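Side-chain contacts in putative thiol-disulfide isomerase or thioredoxin (Salmonella enterica subsp. enterica serovar Typhimurium, PDB 3L9V), which probably catalyses thiol-disulfide exchange in substrate proteins, as a DsbA paralogue with a thioredoxin fold and a CxxC motif at a helix start: residues Met130-Leu133 with Gln134-Phe138; Trp71-Ala74 with Met75-Glu79; Val167-Phe170 with Arg171-Ala175; Val106-Ala110 with Thr111-Arg115. All blocks are in the same frame, centred on the assembly; numbering follows the deposited sequence.

Contact 1: Met130-Leu133 with Gln134-Phe138; sequences MVAL and QERLF
Two successive turns of helix 125-140, in the DsbA-like thioredoxin domain, meet here through Leu133 and the residues three and four further on, Arg136 and Leu137. The four backbone carbonyls of 130-133 accept the i+4 amides of an alpha-helix, the straightest being Leu137 N to Leu133 O at 2.8 Å and 168°. On the same stripe the two leucines pack very closely: Leu133 has CG anti to its backbone nitrogen (chi1 177°), while Leu137 has CG beside its own (chi1 -61°), and the two CD1 methyls come within 3.4 Å, tighter than usual for carbons. Leu137 also reaches Tyr55 of strand 52-56.

Gln134 goes another way. Its backbone N donates to Met130 O at 3.1 Å from above the carbonyl plane, and its NE2 adds a weak bond to that same oxygen at 3.3 Å. The amide's stronger partners are His56 N, which donates to OE1, and Thr68 O, which accepts from NE2, so this buried group ties the helix to strand 52-56 and helix 64-77. Glu135 OE2 is bonded to Ser58 OG.

Arg136, exposed, folds its guanidinium back along the helix. Leu133 CA sits 3.7 Å above one face of the Arg136 guanidinium, offset toward the rim, and Arg136 NH2 comes 3.5 Å from Leu133 CD1.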
loop_
_atom_site.group_PDB
_atom_site.type_symbol
_atom_site.label_atom_id
_atom_site.label_comp_id
_atom_site.label_asym_id
_atom_site.label_seq_id
_atom_site.Cartn_x
_atom_site.Cartn_y
_atom_site.Cartn_z
HETATM N N MSE A 130 -4.954 8.456 11.329
HETATM C CA MSE A 130 -4.522 7.833 10.085
HETATM C C MSE A 130 -4.824 6.325 10.078
HETATM O O MSE A 130 -5.059 5.725 9.025
HETATM C CB MSE A 130 -3.047 8.112 9.823
HETATM C CG MSE A 130 -2.663 8.077 8.356
HETATM SE SE MSE A 130 -3.546 9.489 7.320
HETATM C CE MSE A 130 -2.514 9.319 5.693
ATOM N N VAL A 131 -4.816 5.728 11.260
ATOM C CA VAL A 131 -5.272 4.359 11.435
ATOM C C VAL A 131 -6.775 4.326 11.169
ATOM O O VAL A 131 -7.272 3.459 10.440
ATOM C CB VAL A 131 -4.961 3.812 12.850
ATOM C CG1 VAL A 131 -5.555 2.452 13.035
ATOM C CG2 VAL A 131 -3.432 3.746 13.120
ATOM N N ALA A 132 -7.504 5.290 11.738
ATOM C CA ALA A 132 -8.940 5.361 11.489
ATOM C C ALA A 132 -9.198 5.446 10.001
ATOM O O ALA A 132 -10.038 4.728 9.469
ATOM C CB ALA A 132 -9.556 6.555 12.186
ATOM N N LEU A 133 -8.480 6.333 9.323
ATOM C CA LEU A 133 -8.703 6.509 7.899
ATOM C C LEU A 133 -8.491 5.196 7.122
ATOM O O LEU A 133 -9.296 4.850 6.244
ATOM C CB LEU A 133 -7.799 7.596 7.340
ATOM C CG LEU A 133 -7.930 7.772 5.823
ATOM C CD1 LEU A 133 -9.284 8.394 5.437
ATOM C CD2 LEU A 133 -6.777 8.584 5.263
ATOM N N GLN A 134 -7.417 4.466 7.439
ATOM C CA GLN A 134 -7.116 3.232 6.697
ATOM C C GLN A 134 -8.211 2.200 6.866
ATOM O O GLN A 134 -8.601 1.509 5.902
ATOM C CB GLN A 134 -5.752 2.655 7.087
ATOM C CG GLN A 134 -4.568 3.533 6.613
ATOM C CD GLN A 134 -3.229 2.978 7.092
ATOM O OE1 GLN A 134 -2.572 2.217 6.376
ATOM N NE2 GLN A 134 -2.824 3.357 8.310
ATOM N N GLU A 135 -8.722 2.105 8.087
ATOM C CA GLU A 135 -9.756 1.135 8.379
ATOM C C GLU A 135 -11.096 1.594 7.789
ATOM O O GLU A 135 -11.889 0.773 7.334
ATOM C CB GLU A 135 -9.865 0.891 9.882
ATOM C CG GLU A 135 -8.561 0.411 10.545
ATOM C CD GLU A 135 -8.164 -1.030 10.168
ATOM O OE1 GLU A 135 -8.842 -1.644 9.315
ATOM O OE2 GLU A 135 -7.163 -1.547 10.729
ATOM N N ARG A 136 -11.337 2.906 7.782
ATOM C CA ARG A 136 -12.552 3.456 7.188
ATOM C C ARG A 136 -12.559 3.176 5.681
ATOM O O ARG A 136 -13.524 2.634 5.137
ATOM C CB ARG A 136 -12.648 4.970 7.463
ATOM C CG ARG A 136 -13.796 5.675 6.754
ATOM C CD ARG A 136 -14.199 6.985 7.472
ATOM N NE ARG A 136 -13.204 8.043 7.325
ATOM C CZ ARG A 136 -12.314 8.381 8.258
ATOM N NH1 ARG A 136 -12.271 7.749 9.426
ATOM N NH2 ARG A 136 -11.455 9.356 8.015
ATOM N N LEU A 137 -11.459 3.508 5.017
ATOM C CA LEU A 137 -11.404 3.361 3.572
ATOM C C LEU A 137 -11.444 1.889 3.141
ATOM O O LEU A 137 -11.907 1.576 2.037
ATOM C CB LEU A 137 -10.214 4.115 2.996
ATOM C CG LEU A 137 -10.254 5.629 3.257
ATOM C CD1 LEU A 137 -8.966 6.323 2.770
ATOM C CD2 LEU A 137 -11.504 6.266 2.620
ATOM N N PHE A 138 -10.991 0.989 4.018
ATOM C CA PHE A 138 -11.054 -0.444 3.726
ATOM C C PHE A 138 -12.515 -0.776 3.497
ATOM O O PHE A 138 -12.849 -1.508 2.582
ATOM C CB PHE A 138 -10.488 -1.283 4.879
ATOM C CG PHE A 138 -10.489 -2.794 4.630
ATOM C CD1 PHE A 138 -9.364 -3.439 4.160
ATOM C CD2 PHE A 138 -11.606 -3.559 4.919
ATOM C CE1 PHE A 138 -9.356 -4.830 3.938
ATOM C CE2 PHE A 138 -11.600 -4.946 4.711
ATOM C CZ PHE A 138 -10.465 -5.572 4.222
#

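Contact 2: Trp71-Ala74 with Met75-Glu79; sequences WALA and MVMKE
A Met-aromatic contact with selenium in place of sulfur is what stands out here: Met75, a selenomethionine, brings SE obliquely to 4.3 Å from the centroid of the Trp71 five-membered ring, 55° off the ring normal. The same side chain also puts its CG over the face, 4.0 Å from that centroid, as a CH-pi contact. Met75 CG lies beside its backbone nitrogen (chi1 -58°), which carries the chain back toward the preceding turn and under the indole; from there the extended next bond sets Met75 SE 3.6 Å from Trp71 CD1, on the pyrrole side. Trp71 is buried, its NE1 donating to Lys54 O and its ring meeting Phe22 edge-to-face, so the selenium packs against an indole already pinned to the central sheet. Ala74 CB adds to the cover, lying above one indole face near the rim.

All of this belongs to the last turns of helix 64-77, which ends in a Schellman motif. Lys78 takes positive phi, and Glu79 N then donates to Ala74 O at 2.9 Å and 177°. Glu79 in turn occupies the N-cap position of helix 80-93, so one residue closes the first helix and precedes the next.

A second selenomethionine, Met77, lies across Leu73, its SE 3.8 Å from Leu73 CG. Both side chains face Phe107 of helix 100-111, whereas Met75 is turned to Met130 of helix 125-140 and to Val53 and Tyr55 of strand 52-56.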
loop_
_atom_site.group_PDB
_atom_site.type_symbol
_atom_site.label_atom_id
_atom_site.label_comp_id
_atom_site.label_asym_id
_atom_site.label_seq_id
_atom_site.Cartn_x
_atom_site.Cartn_y
_atom_site.Cartn_z
ATOM N N TRP A 71 2.470 2.007 9.565
ATOM C CA TRP A 71 2.279 2.674 8.280
ATOM C C TRP A 71 1.572 4.037 8.426
ATOM O O TRP A 71 1.892 4.992 7.740
ATOM C CB TRP A 71 1.452 1.770 7.354
ATOM C CG TRP A 71 1.397 2.275 5.958
ATOM C CD1 TRP A 71 0.306 2.825 5.323
ATOM C CD2 TRP A 71 2.469 2.277 4.998
ATOM N NE1 TRP A 71 0.651 3.188 4.035
ATOM C CE2 TRP A 71 1.960 2.849 3.806
ATOM C CE3 TRP A 71 3.812 1.869 5.037
ATOM C CZ2 TRP A 71 2.742 3.000 2.651
ATOM C CZ3 TRP A 71 4.590 2.028 3.906
ATOM C CH2 TRP A 71 4.053 2.586 2.718
ATOM N N ALA A 72 0.569 4.082 9.283
ATOM C CA ALA A 72 -0.092 5.347 9.600
ATOM C C ALA A 72 0.974 6.362 10.050
ATOM O O ALA A 72 0.939 7.531 9.681
ATOM C CB ALA A 72 -1.144 5.111 10.695
ATOM N N LEU A 73 1.960 5.896 10.813
ATOM C CA LEU A 73 2.994 6.799 11.325
ATOM C C LEU A 73 3.875 7.266 10.176
ATOM O O LEU A 73 4.126 8.469 10.010
ATOM C CB LEU A 73 3.824 6.125 12.445
ATOM C CG LEU A 73 4.932 7.018 12.998
ATOM C CD1 LEU A 73 4.355 8.315 13.606
ATOM C CD2 LEU A 73 5.759 6.228 14.026
ATOM N N ALA A 74 4.333 6.309 9.368
ATOM C CA ALA A 74 5.022 6.616 8.122
ATOM C C ALA A 74 4.285 7.684 7.285
ATOM O O ALA A 74 4.889 8.631 6.803
ATOM C CB ALA A 74 5.177 5.345 7.281
HETATM N N MSE A 75 2.992 7.493 7.062
HETATM C CA MSE A 75 2.228 8.472 6.285
HETATM C C MSE A 75 2.260 9.858 6.966
HETATM O O MSE A 75 2.588 10.862 6.344
HETATM C CB MSE A 75 0.775 7.999 6.087
HETATM C CG MSE A 75 0.599 6.622 5.388
HETATM SE SE MSE A 75 -1.314 6.059 5.351
HETATM C CE MSE A 75 -1.675 7.095 3.767
ATOM N N VAL A 76 1.939 9.914 8.250
ATOM C CA VAL A 76 2.008 11.195 8.956
ATOM C C VAL A 76 3.385 11.861 8.773
ATOM O O VAL A 76 3.460 13.068 8.557
ATOM C CB VAL A 76 1.667 11.038 10.438
ATOM C CG1 VAL A 76 1.982 12.335 11.213
ATOM C CG2 VAL A 76 0.191 10.665 10.592
HETATM N N MSE A 77 4.456 11.062 8.812
HETATM C CA MSE A 77 5.827 11.581 8.768
HETATM C C MSE A 77 6.365 11.730 7.354
HETATM O O MSE A 77 7.468 12.218 7.165
HETATM C CB MSE A 77 6.798 10.682 9.559
HETATM C CG MSE A 77 6.607 10.686 11.057
HETATM SE SE MSE A 77 7.770 9.356 11.951
HETATM C CE MSE A 77 9.502 9.885 11.273
ATOM N N LYS A 78 5.588 11.319 6.358
ATOM C CA LYS A 78 6.038 11.425 4.969
ATOM C C LYS A 78 7.250 10.567 4.716
ATOM O O LYS A 78 8.166 10.962 3.978
ATOM C CB LYS A 78 6.347 12.884 4.616
ATOM C CG LYS A 78 5.116 13.776 4.751
ATOM C CD LYS A 78 5.406 15.229 4.408
ATOM C CE LYS A 78 4.144 16.071 4.580
ATOM N NZ LYS A 78 4.418 17.534 4.517
ATOM N N GLU A 79 7.242 9.386 5.327
ATOM C CA GLU A 79 8.357 8.452 5.240
ATOM C C GLU A 79 7.919 7.110 4.635
ATOM O O GLU A 79 8.549 6.081 4.870
ATOM C CB GLU A 79 8.942 8.203 6.637
ATOM C CG GLU A 79 9.517 9.452 7.310
ATOM C CD GLU A 79 10.944 9.712 6.892
ATOM O OE1 GLU A 79 11.284 9.456 5.710
ATOM O OE2 GLU A 79 11.738 10.155 7.751
#

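Contact 3: Val167-Phe170 with Arg171-Ala175; sequences VENF and RSRYA
Arg171 N donates to Val167 O at 2.8 Å and 168°, the shortest settled polar bond of this helical turn, and the arginine side chain then folds back over the same residues. Bent at chi3 (71°), it carries its guanidinium across Glu168, whose CA lies 3.9 Å above one face of the Arg171 group, offset toward the rim. Val167 CG1 is 3.7 Å from Arg171 NH1, which donates to Met36 O. The Glu168 carboxylate is near but not in contact.

Arg173 behaves differently. It runs out extended from CG to NE beside Asn169, both side chains pointing the same way, and Asn169 CB sits 3.7 Å above the centre of its guanidinium. The amide and guanidinium planes are only 23° apart, and Arg173 NH1 is bonded to Gly163 O. These are the opening turns of helix 167-182, the final helix of this thioredoxin-fold chain, packed against helix 38-43 through Arg171 and Tyr174.

Phe170 and Tyr174, one turn apart, lie side by side, with Phe170 CE1 and Tyr174 CD1 4.1 Å apart. Buried Tyr174 meets Phe32 edge-to-face and bonds through OH to Asn159 OD1.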
loop_
_atom_site.group_PDB
_atom_site.type_symbol
_atom_site.label_atom_id
_atom_site.label_comp_id
_atom_site.label_asym_id
_atom_site.label_seq_id
_atom_site.Cartn_x
_atom_site.Cartn_y
_atom_site.Cartn_z
ATOM N N VAL A 167 7.789 -10.985 -16.451
ATOM C CA VAL A 167 7.546 -9.899 -15.523
ATOM C C VAL A 167 7.280 -8.639 -16.315
ATOM O O VAL A 167 6.366 -7.868 -16.010
ATOM C CB VAL A 167 8.757 -9.667 -14.612
ATOM C CG1 VAL A 167 8.632 -8.318 -13.902
ATOM C CG2 VAL A 167 8.874 -10.776 -13.619
ATOM N N GLU A 168 8.068 -8.464 -17.366
ATOM C CA GLU A 168 8.036 -7.257 -18.191
ATOM C C GLU A 168 6.712 -7.076 -18.952
ATOM O O GLU A 168 6.191 -5.964 -19.035
ATOM C CB GLU A 168 9.225 -7.272 -19.158
ATOM C CG GLU A 168 9.303 -6.082 -20.092
ATOM C CD GLU A 168 10.173 -6.368 -21.308
ATOM O OE1 GLU A 168 10.601 -7.533 -21.477
ATOM O OE2 GLU A 168 10.427 -5.431 -22.098
ATOM N N ASN A 169 6.161 -8.157 -19.506
ATOM C CA ASN A 169 4.840 -8.062 -20.136
ATOM C C ASN A 169 3.730 -7.931 -19.105
ATOM O O ASN A 169 2.775 -7.178 -19.309
ATOM C CB ASN A 169 4.564 -9.267 -21.042
ATOM C CG ASN A 169 5.444 -9.275 -22.266
ATOM O OD1 ASN A 169 6.120 -8.297 -22.546
ATOM N ND2 ASN A 169 5.445 -10.378 -22.998
ATOM N N PHE A 170 3.847 -8.669 -17.999
ATOM C CA PHE A 170 2.841 -8.554 -16.945
ATOM C C PHE A 170 2.761 -7.115 -16.448
ATOM O O PHE A 170 1.687 -6.549 -16.358
ATOM C CB PHE A 170 3.098 -9.489 -15.751
ATOM C CG PHE A 170 1.969 -9.491 -14.742
ATOM C CD1 PHE A 170 1.892 -8.510 -13.757
ATOM C CD2 PHE A 170 0.975 -10.448 -14.800
ATOM C CE1 PHE A 170 0.846 -8.489 -12.853
ATOM C CE2 PHE A 170 -0.074 -10.429 -13.896
ATOM C CZ PHE A 170 -0.138 -9.446 -12.924
ATOM N N ARG A 171 3.906 -6.544 -16.108
ATOM C CA ARG A 171 3.979 -5.171 -15.620
ATOM C C ARG A 171 3.402 -4.158 -16.621
ATOM O O ARG A 171 2.621 -3.277 -16.264
ATOM C CB ARG A 171 5.437 -4.821 -15.317
ATOM C CG ARG A 171 5.697 -3.343 -15.059
ATOM C CD ARG A 171 7.169 -3.106 -14.652
ATOM N NE ARG A 171 8.104 -3.280 -15.761
ATOM C CZ ARG A 171 9.187 -4.057 -15.746
ATOM N NH1 ARG A 171 9.514 -4.762 -14.676
ATOM N NH2 ARG A 171 9.953 -4.120 -16.818
ATOM N N SER A 172 3.793 -4.294 -17.882
ATOM C CA SER A 172 3.325 -3.384 -18.921
ATOM C C SER A 172 1.813 -3.474 -19.123
ATOM O O SER A 172 1.141 -2.454 -19.310
ATOM C CB SER A 172 4.024 -3.666 -20.252
ATOM O OG SER A 172 5.418 -3.471 -20.138
ATOM N N ARG A 173 1.281 -4.689 -19.096
ATOM C CA ARG A 173 -0.148 -4.851 -19.323
ATOM C C ARG A 173 -0.967 -4.333 -18.157
ATOM O O ARG A 173 -1.998 -3.705 -18.359
ATOM C CB ARG A 173 -0.496 -6.299 -19.668
ATOM C CG ARG A 173 0.088 -6.700 -21.007
ATOM C CD ARG A 173 0.125 -8.211 -21.194
ATOM N NE ARG A 173 0.933 -8.518 -22.363
ATOM C CZ ARG A 173 1.244 -9.740 -22.769
ATOM N NH1 ARG A 173 0.824 -10.796 -22.092
ATOM N NH2 ARG A 173 1.987 -9.897 -23.852
ATOM N N TYR A 174 -0.495 -4.570 -16.936
ATOM C CA TYR A 174 -1.176 -4.075 -15.744
ATOM C C TYR A 174 -1.203 -2.541 -15.752
ATOM O O TYR A 174 -2.255 -1.928 -15.559
ATOM C CB TYR A 174 -0.481 -4.591 -14.477
ATOM C CG TYR A 174 -1.323 -4.548 -13.219
ATOM C CD1 TYR A 174 -2.084 -5.642 -12.831
ATOM C CD2 TYR A 174 -1.345 -3.418 -12.414
ATOM C CE1 TYR A 174 -2.851 -5.607 -11.675
ATOM C CE2 TYR A 174 -2.107 -3.375 -11.257
ATOM C CZ TYR A 174 -2.851 -4.458 -10.895
ATOM O OH TYR A 174 -3.585 -4.404 -9.744
ATOM N N ALA A 175 -0.048 -1.931 -15.999
ATOM C CA ALA A 175 0.050 -0.474 -16.065
ATOM C C ALA A 175 -0.761 0.125 -17.228
ATOM O O ALA A 175 -1.305 1.217 -17.098
ATOM C CB ALA A 175 1.515 -0.026 -16.153
#

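Contact 4: Val106-Ala110 with Thr111-Arg115; sequences VFMSA and TGISR
Phe107 and Thr111 make the tight side of this helix end, where one carbonyl oxygen, Phe107 O, is gripped twice by the same residue: Thr111 OG1 donates to it at 2.9 Å from above the carbonyl plane, and Thr111 N at 3.0 Å. With chi1 at 65°, Thr111 OG1 sits between the backbone nitrogen and the carbonyl carbon, near enough to accept from Ile113 N at 3.3 Å as well, which makes an ST turn. Ile113 CG2 then comes to the edge of the Phe107 ring, 4.0 Å from Phe107 CD1, and also touches Met108 CG.

The other side is exposed and hydrated. Gly112 still donates to Met108 O at 2.7 Å, but its positive phi (83°) turns the chain out of the helix; the looser spot is the gap between Met108 O and Ile113 O, bridged by a water that donates to both. The selenomethionine Met108 crosses Ile113 at about a right angle and brings Met108 CE to 3.6 Å from Arg115 N.

Ser114 caps the following helix 115-121 through Glu117 N, and Arg115 NE forms a salt bridge with Asp119. Phe107 is wedged between helices, edge-to-face with Tyr118 and against helix 64-77 and Ile83 of helix 80-93.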
loop_
_atom_site.group_PDB
_atom_site.type_symbol
_atom_site.label_atom_id
_atom_site.label_comp_id
_atom_site.label_asym_id
_atom_site.label_seq_id
_atom_site.Cartn_x
_atom_site.Cartn_y
_atom_site.Cartn_z
ATOM N N VAL A 106 12.495 -1.923 13.238
ATOM C CA VAL A 106 12.685 -1.672 11.811
ATOM C C VAL A 106 12.288 -0.221 11.450
ATOM O O VAL A 106 12.897 0.394 10.580
ATOM C CB VAL A 106 11.858 -2.656 10.943
ATOM C CG1 VAL A 106 11.830 -2.187 9.494
ATOM C CG2 VAL A 106 12.396 -4.100 11.068
ATOM N N PHE A 107 11.256 0.324 12.092
ATOM C CA PHE A 107 10.815 1.679 11.740
ATOM C C PHE A 107 11.923 2.666 12.126
ATOM O O PHE A 107 12.305 3.530 11.334
ATOM C CB PHE A 107 9.507 2.027 12.459
ATOM C CG PHE A 107 8.854 3.299 11.975
ATOM C CD1 PHE A 107 9.380 4.540 12.308
ATOM C CD2 PHE A 107 7.687 3.249 11.230
ATOM C CE1 PHE A 107 8.770 5.719 11.883
ATOM C CE2 PHE A 107 7.065 4.411 10.793
ATOM C CZ PHE A 107 7.609 5.656 11.108
HETATM N N MSE A 108 12.447 2.512 13.341
HETATM C CA MSE A 108 13.526 3.382 13.847
HETATM C C MSE A 108 14.781 3.302 13.010
HETATM O O MSE A 108 15.415 4.306 12.738
HETATM C CB MSE A 108 13.887 3.007 15.290
HETATM C CG MSE A 108 12.825 3.398 16.276
HETATM SE SE MSE A 108 13.264 2.661 18.004
HETATM C CE MSE A 108 15.108 3.379 18.062
ATOM N N SER A 109 15.135 2.095 12.590
ATOM C CA SER A 109 16.324 1.913 11.775
ATOM C C SER A 109 16.181 2.561 10.400
ATOM O O SER A 109 17.136 3.075 9.844
ATOM C CB SER A 109 16.628 0.422 11.616
ATOM O OG SER A 109 17.725 0.231 10.742
ATOM N N ALA A 110 14.981 2.544 9.847
ATOM C CA ALA A 110 14.772 3.078 8.504
ATOM C C ALA A 110 14.700 4.602 8.537
ATOM O O ALA A 110 15.074 5.295 7.578
ATOM C CB ALA A 110 13.490 2.504 7.919
ATOM N N THR A 111 14.196 5.145 9.631
ATOM C CA THR A 111 13.968 6.586 9.647
ATOM C C THR A 111 14.930 7.409 10.530
ATOM O O THR A 111 15.088 8.613 10.321
ATOM C CB THR A 111 12.539 6.883 10.049
ATOM O OG1 THR A 111 12.343 6.449 11.401
ATOM C CG2 THR A 111 11.558 6.133 9.081
ATOM N N GLY A 112 15.560 6.754 11.498
ATOM C CA GLY A 112 16.438 7.438 12.431
ATOM C C GLY A 112 15.650 8.062 13.571
ATOM O O GLY A 112 16.217 8.791 14.376
ATOM N N ILE A 113 14.344 7.799 13.642
ATOM C CA ILE A 113 13.549 8.351 14.736
ATOM C C ILE A 113 14.044 7.709 16.037
ATOM O O ILE A 113 14.526 6.579 16.026
ATOM C CB ILE A 113 12.012 8.157 14.533
ATOM C CG1 ILE A 113 11.210 9.057 15.468
ATOM C CG2 ILE A 113 11.562 6.726 14.779
ATOM C CD1 ILE A 113 9.691 8.758 15.445
ATOM N N SER A 114 13.960 8.430 17.144
ATOM C CA SER A 114 14.440 7.886 18.405
ATOM C C SER A 114 13.372 7.019 19.045
ATOM O O SER A 114 12.171 7.125 18.734
ATOM C CB SER A 114 14.876 9.002 19.355
ATOM O OG SER A 114 13.767 9.715 19.860
ATOM N N ARG A 115 13.820 6.145 19.935
ATOM C CA ARG A 115 12.931 5.324 20.736
ATOM C C ARG A 115 11.820 6.124 21.407
ATOM O O ARG A 115 10.649 5.769 21.306
ATOM C CB ARG A 115 13.735 4.556 21.786
ATOM C CG ARG A 115 12.892 3.823 22.789
ATOM C CD ARG A 115 11.956 2.797 22.134
ATOM N NE ARG A 115 11.197 2.048 23.151
ATOM C CZ ARG A 115 11.623 0.923 23.729
ATOM N NH1 ARG A 115 12.792 0.398 23.402
ATOM N NH2 ARG A 115 10.881 0.319 24.634
HETATM O O HOH W 1 16.515 5.308 15.262
#

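Contact 2 is the hub of the helical side of the domain. Its centre lies about 13 Å from that of contact 1 and about 12 Å from that of contact 4, and it touches both, while contacts 1 and 4 keep nearest atoms about 10 Å apart. Toward contact 1, Val131 CG2 meets Ala72 CB at 3.6 Å; toward contact 4, Met77 SE meets Ile113 CD1 at 4.0 Å. Contact 3 stands apart, its centre about 29 to 34 Å from those of the other three, on the terminal helix across the chain's centre. Near it, the side chain of Phe170 comes to about 4 Å from a bound polyether, probably from the crystallisation liquor. The likely redox pair, Cys26 and Cys29, belongs to none of the four contacts.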